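Reducing end xylose-releasing exo-oligoxylanase (Bacillus halodurans, PDB 1WU4) hydrolyses xylooligosaccharides of three or more units, releasing xylose from the reducing end with inversion of anomeric configuration. Local coordinates at residues A[161-166]-A[212-217]; A[203-208]-A[221-226]. The protein carries 1 engineered substitution. One frame throughout, in Å; residues are numbered along the deposited sequence.

Helix 216-233 takes part in both contacts. Its first turn, with the loop before it, faces helix 154-167 in interaction 1; one turn further on, residues 221-226 pack against helix 201-210 in interaction 2. The centres of the two contacts lie about 11 Å apart, and they touch directly: R216 CG sits 3.2 Å from S208 O, and L162 CD1 packs 3.6 Å from F207 CG. Interaction 1 is polar and water-mediated, with its centre about 20 Å from the centre of the chain, whereas interaction 2 is buried, with its centre about 15 Å from that point. Both lie away from the nickel site and from the probable catalytic pair E70 and D263.

Interaction 1: A[161-166]-A[212-217]; sequences LLHTCV and NEEDRV
H163 and the N212-D215 turn meet through a water rather than by direct bonds. The imidazole, its CG anti to the backbone N (chi1 165°), presents ND1 to this water, which lies in the ring plane at the edge, 2.8 Å from H163 ND1. Three side chains of the turn close round the same water: it accepts from N212 ND2 and donates to E214 OE2 at 2.6 Å and to D215 OD2 at 2.7 Å. The water thus has four partners and keeps the imidazole and the two carboxylates bridged, with H163 ND1 and E214 OE2 still 3.9 Å apart. Ring and E214 carboxylate planes differ by only 19°, although the side chains cross obliquely. N212 ND2 also comes within 3.8 Å of H163 CB. In the (alpha/alpha)6 barrel of this glycoside hydrolase family 8 enzyme, the contact joins helix 154-167 to the turn leading into helix 216-233. One helical turn beyond H163, V166 CB lies 4.1 Å from D215 OD2, and the valine side chain also packs on F218 and W219. The other carboxylate oxygen, D215 OD1, is hydrogen-bonded to H167 NE2.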
loop_
_atom_site.group_PDB
_atom_site.type_symbol
_atom_site.label_atom_id
_atom_site.label_comp_id
_atom_site.label_asym_id
_atom_site.label_seq_id
_atom_site.Cartn_x
_atom_site.Cartn_y
_atom_site.Cartn_z
ATOM N N LEU A 161 -1.285 2.860 18.056
ATOM C CA LEU A 161 -0.922 1.726 17.220
ATOM C C LEU A 161 0.564 1.733 16.878
ATOM O O LEU A 161 1.238 0.709 16.993
ATOM C CB LEU A 161 -1.755 1.732 15.937
ATOM C CG LEU A 161 -1.509 0.574 14.964
ATOM C CD1 LEU A 161 -1.708 -0.764 15.672
ATOM C CD2 LEU A 161 -2.461 0.707 13.780
ATOM N N LEU A 162 1.081 2.885 16.466
ATOM C CA LEU A 162 2.493 2.957 16.123
ATOM C C LEU A 162 3.378 2.732 17.345
ATOM O O LEU A 162 4.507 2.256 17.221
ATOM C CB LEU A 162 2.811 4.291 15.448
ATOM C CG LEU A 162 2.207 4.443 14.047
ATOM C CD1 LEU A 162 2.639 5.770 13.452
ATOM C CD2 LEU A 162 2.650 3.282 13.162
ATOM N N HIS A 163 2.872 3.066 18.527
ATOM C CA HIS A 163 3.641 2.830 19.743
ATOM C C HIS A 163 3.838 1.319 19.878
ATOM O O HIS A 163 4.937 0.839 20.147
ATOM C CB HIS A 163 2.895 3.348 20.974
ATOM C CG HIS A 163 3.455 2.837 22.265
ATOM N ND1 HIS A 163 4.652 3.279 22.784
ATOM C CD2 HIS A 163 3.016 1.869 23.105
ATOM C CE1 HIS A 163 4.929 2.603 23.884
ATOM N NE2 HIS A 163 3.952 1.741 24.101
ATOM N N THR A 164 2.754 0.572 19.695
ATOM C CA THR A 164 2.807 -0.881 19.789
ATOM C C THR A 164 3.763 -1.452 18.741
ATOM O O THR A 164 4.590 -2.311 19.043
ATOM C CB THR A 164 1.408 -1.494 19.579
ATOM O OG1 THR A 164 0.493 -0.909 20.515
ATOM C CG2 THR A 164 1.445 -3.001 19.786
ATOM N N CYS A 165 3.646 -0.964 17.509
ATOM C CA CYS A 165 4.493 -1.430 16.415
ATOM C C CYS A 165 5.984 -1.323 16.713
ATOM O O CYS A 165 6.766 -2.157 16.266
ATOM C CB CYS A 165 4.184 -0.649 15.137
ATOM S SG CYS A 165 2.547 -0.967 14.442
ATOM N N VAL A 166 6.370 -0.301 17.469
ATOM C CA VAL A 166 7.776 -0.091 17.794
ATOM C C VAL A 166 8.219 -0.676 19.134
ATOM O O VAL A 166 9.317 -1.227 19.241
ATOM C CB VAL A 166 8.113 1.425 17.802
ATOM C CG1 VAL A 166 9.565 1.644 18.208
ATOM C CG2 VAL A 166 7.855 2.021 16.431
ATOM N N ASN A 212 4.256 9.495 18.349
ATOM C CA ASN A 212 4.665 9.963 19.670
ATOM C C ASN A 212 6.084 10.506 19.508
ATOM O O ASN A 212 6.909 9.911 18.813
ATOM C CB ASN A 212 4.652 8.823 20.690
ATOM C CG ASN A 212 3.248 8.393 21.067
ATOM O OD1 ASN A 212 2.315 9.194 21.039
ATOM N ND2 ASN A 212 3.097 7.129 21.443
ATOM N N GLU A 213 6.373 11.629 20.154
ATOM C CA GLU A 213 7.689 12.242 20.024
ATOM C C GLU A 213 8.858 11.320 20.342
ATOM O O GLU A 213 9.909 11.418 19.712
ATOM C CB GLU A 213 7.777 13.505 20.887
ATOM C CG GLU A 213 6.880 14.630 20.397
ATOM C CD GLU A 213 7.220 15.971 21.018
ATOM O OE1 GLU A 213 8.324 16.497 20.745
ATOM O OE2 GLU A 213 6.385 16.498 21.780
ATOM N N GLU A 214 8.681 10.422 21.303
ATOM C CA GLU A 214 9.756 9.512 21.681
ATOM C C GLU A 214 10.191 8.587 20.542
ATOM O O GLU A 214 11.257 7.974 20.615
ATOM C CB GLU A 214 9.342 8.671 22.893
ATOM C CG GLU A 214 8.385 7.541 22.563
ATOM C CD GLU A 214 8.063 6.673 23.762
ATOM O OE1 GLU A 214 8.991 6.353 24.535
ATOM O OE2 GLU A 214 6.884 6.297 23.923
ATOM N N ASP A 215 9.374 8.484 19.495
ATOM C CA ASP A 215 9.705 7.615 18.368
ATOM C C ASP A 215 9.950 8.364 17.067
ATOM O O ASP A 215 10.160 7.737 16.030
ATOM C CB ASP A 215 8.588 6.596 18.111
ATOM C CG ASP A 215 8.365 5.661 19.273
ATOM O OD1 ASP A 215 9.313 5.417 20.052
ATOM O OD2 ASP A 215 7.232 5.147 19.397
ATOM N N ARG A 216 9.930 9.691 17.101
ATOM C CA ARG A 216 10.120 10.439 15.866
ATOM C C ARG A 216 11.486 10.267 15.221
ATOM O O ARG A 216 11.589 10.258 13.993
ATOM C CB ARG A 216 9.781 11.915 16.086
ATOM C CG ARG A 216 8.287 12.085 16.312
ATOM C CD ARG A 216 7.842 13.519 16.471
ATOM N NE ARG A 216 6.411 13.554 16.765
ATOM C CZ ARG A 216 5.709 14.658 16.995
ATOM N NH1 ARG A 216 6.296 15.847 16.967
ATOM N NH2 ARG A 216 4.415 14.564 17.266
ATOM N N VAL A 217 12.529 10.111 16.030
ATOM C CA VAL A 217 13.859 9.897 15.477
ATOM C C VAL A 217 13.878 8.503 14.847
ATOM O O VAL A 217 14.391 8.321 13.743
ATOM C CB VAL A 217 14.947 10.002 16.565
ATOM C CG1 VAL A 217 16.293 9.553 16.005
ATOM C CG2 VAL A 217 15.041 11.442 17.057
HETATM O O HOH W 1 5.746 5.582 21.662
#

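Interaction 2: A[203-208]-A[221-226]; sequences FYELFS and EAAEAS
Y204 lies against residues 221-226 of helix 216-233 from its CB to the far edge of its ring. Y204 CB is 4.0 Å from A223 CB, at the pair whose CA atoms are nearest across the segments (5.2 Å). With CG anti to the carbonyl carbon (chi1 -46°), the ring slants past residues 222-226, with Y204 CD2 4.1 Å from A222 CB. Farther out, S226 OG meets the ring edge in its plane, 3.3 Å from CE2. Both hydroxyls have polar partners beyond the two helices: S226 OG bonds to H199 ND1, and Y204 OH to E131 OE1 and L200 N. An alanine at Y204 would probably open a gap beside A222 and S226 and leave E131 and L200 without their hydroxyl partner. E205, next in sequence, bends at chi2 (-84°) and lays its chain alongside the methyl of A223, with OE1 3.8 Å from A223 CB, while OE2 forms a salt bridge with R227. At the end of the segment, S208 OG donates to E205 O at 2.6 Å, folding its hydroxyl back onto its own helix. The small side chains of A222 and A223 let the axes of 203-208 and 221-226 approach to 8.2 Å, their directions 165° apart, a close antiparallel pair of sequence-adjacent helices, the helical hairpin from which (alpha/alpha)6 barrels are built.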
loop_
_atom_site.group_PDB
_atom_site.type_symbol
_atom_site.label_atom_id
_atom_site.label_comp_id
_atom_site.label_asym_id
_atom_site.label_seq_id
_atom_site.Cartn_x
_atom_site.Cartn_y
_atom_site.Cartn_z
ATOM N N PHE A 203 5.733 6.986 4.134
ATOM C CA PHE A 203 4.803 6.926 5.259
ATOM C C PHE A 203 5.590 7.205 6.541
ATOM O O PHE A 203 5.147 7.967 7.404
ATOM C CB PHE A 203 4.167 5.535 5.371
ATOM C CG PHE A 203 2.983 5.310 4.464
ATOM C CD1 PHE A 203 2.984 5.763 3.146
ATOM C CD2 PHE A 203 1.876 4.599 4.921
ATOM C CE1 PHE A 203 1.901 5.512 2.297
ATOM C CE2 PHE A 203 0.791 4.340 4.082
ATOM C CZ PHE A 203 0.802 4.796 2.770
ATOM N N TYR A 204 6.768 6.597 6.659
ATOM C CA TYR A 204 7.585 6.771 7.858
ATOM C C TYR A 204 8.049 8.215 8.038
ATOM O O TYR A 204 8.201 8.680 9.165
ATOM C CB TYR A 204 8.784 5.813 7.835
ATOM C CG TYR A 204 8.427 4.389 7.451
ATOM C CD1 TYR A 204 7.140 3.882 7.665
ATOM C CD2 TYR A 204 9.353 3.571 6.809
ATOM C CE1 TYR A 204 6.785 2.607 7.234
ATOM C CE2 TYR A 204 9.009 2.291 6.377
ATOM C CZ TYR A 204 7.720 1.820 6.586
ATOM O OH TYR A 204 7.357 0.588 6.091
ATOM N N GLU A 205 8.274 8.922 6.935
ATOM C CA GLU A 205 8.680 10.324 7.013
ATOM C C GLU A 205 7.584 11.092 7.746
ATOM O O GLU A 205 7.852 11.952 8.585
ATOM C CB GLU A 205 8.849 10.910 5.609
ATOM C CG GLU A 205 9.961 10.278 4.800
ATOM C CD GLU A 205 11.315 10.885 5.094
ATOM O OE1 GLU A 205 11.622 11.128 6.281
ATOM O OE2 GLU A 205 12.077 11.108 4.131
ATOM N N LEU A 206 6.336 10.778 7.420
ATOM C CA LEU A 206 5.216 11.448 8.061
ATOM C C LEU A 206 5.076 10.985 9.509
ATOM O O LEU A 206 4.746 11.782 10.387
ATOM C CB LEU A 206 3.934 11.206 7.262
ATOM C CG LEU A 206 3.999 11.810 5.851
ATOM C CD1 LEU A 206 2.779 11.396 5.047
ATOM C CD2 LEU A 206 4.099 13.330 5.940
ATOM N N PHE A 207 5.345 9.709 9.772
ATOM C CA PHE A 207 5.271 9.221 11.144
ATOM C C PHE A 207 6.319 9.955 11.985
ATOM O O PHE A 207 6.115 10.191 13.175
ATOM C CB PHE A 207 5.542 7.713 11.220
ATOM C CG PHE A 207 4.502 6.853 10.545
ATOM C CD1 PHE A 207 3.260 7.367 10.163
ATOM C CD2 PHE A 207 4.765 5.508 10.312
ATOM C CE1 PHE A 207 2.300 6.542 9.558
ATOM C CE2 PHE A 207 3.817 4.681 9.713
ATOM C CZ PHE A 207 2.582 5.200 9.334
ATOM N N SER A 208 7.438 10.328 11.366
ATOM C CA SER A 208 8.494 11.027 12.097
ATOM C C SER A 208 8.053 12.425 12.519
ATOM O O SER A 208 8.720 13.077 13.323
ATOM C CB SER A 208 9.782 11.113 11.259
ATOM O OG SER A 208 9.750 12.179 10.321
ATOM N N GLU A 221 14.759 7.268 10.958
ATOM C CA GLU A 221 15.755 6.245 10.669
ATOM C C GLU A 221 15.142 5.093 9.881
ATOM O O GLU A 221 15.813 4.480 9.051
ATOM C CB GLU A 221 16.377 5.727 11.970
ATOM C CG GLU A 221 17.006 6.831 12.803
ATOM C CD GLU A 221 17.562 6.338 14.121
ATOM O OE1 GLU A 221 16.928 5.471 14.754
ATOM O OE2 GLU A 221 18.627 6.838 14.532
ATOM N N ALA A 222 13.872 4.792 10.146
ATOM C CA ALA A 222 13.187 3.719 9.426
ATOM C C ALA A 222 13.008 4.113 7.958
ATOM O O ALA A 222 13.157 3.281 7.062
ATOM C CB ALA A 222 11.831 3.430 10.067
ATOM N N ALA A 223 12.691 5.381 7.710
ATOM C CA ALA A 223 12.524 5.853 6.338
ATOM C C ALA A 223 13.828 5.657 5.563
ATOM O O ALA A 223 13.829 5.128 4.449
ATOM C CB ALA A 223 12.127 7.324 6.331
ATOM N N GLU A 224 14.937 6.076 6.167
ATOM C CA GLU A 224 16.248 5.950 5.540
ATOM C C GLU A 224 16.621 4.480 5.355
ATOM O O GLU A 224 17.127 4.088 4.304
ATOM C CB GLU A 224 17.304 6.659 6.396
ATOM C CG GLU A 224 18.740 6.537 5.888
ATOM C CD GLU A 224 18.895 6.953 4.438
ATOM O OE1 GLU A 224 18.182 7.884 4.004
ATOM O OE2 GLU A 224 19.740 6.357 3.735
ATOM N N ALA A 225 16.364 3.666 6.375
ATOM C CA ALA A 225 16.671 2.241 6.307
ATOM C C ALA A 225 15.895 1.567 5.176
ATOM O O ALA A 225 16.438 0.735 4.446
ATOM C CB ALA A 225 16.349 1.567 7.638
ATOM N N SER A 226 14.623 1.919 5.030
ATOM C CA SER A 226 13.814 1.323 3.975
ATOM C C SER A 226 14.281 1.730 2.582
ATOM O O SER A 226 14.268 0.914 1.661
ATOM C CB SER A 226 12.339 1.684 4.154
ATOM O OG SER A 226 11.762 0.900 5.185
#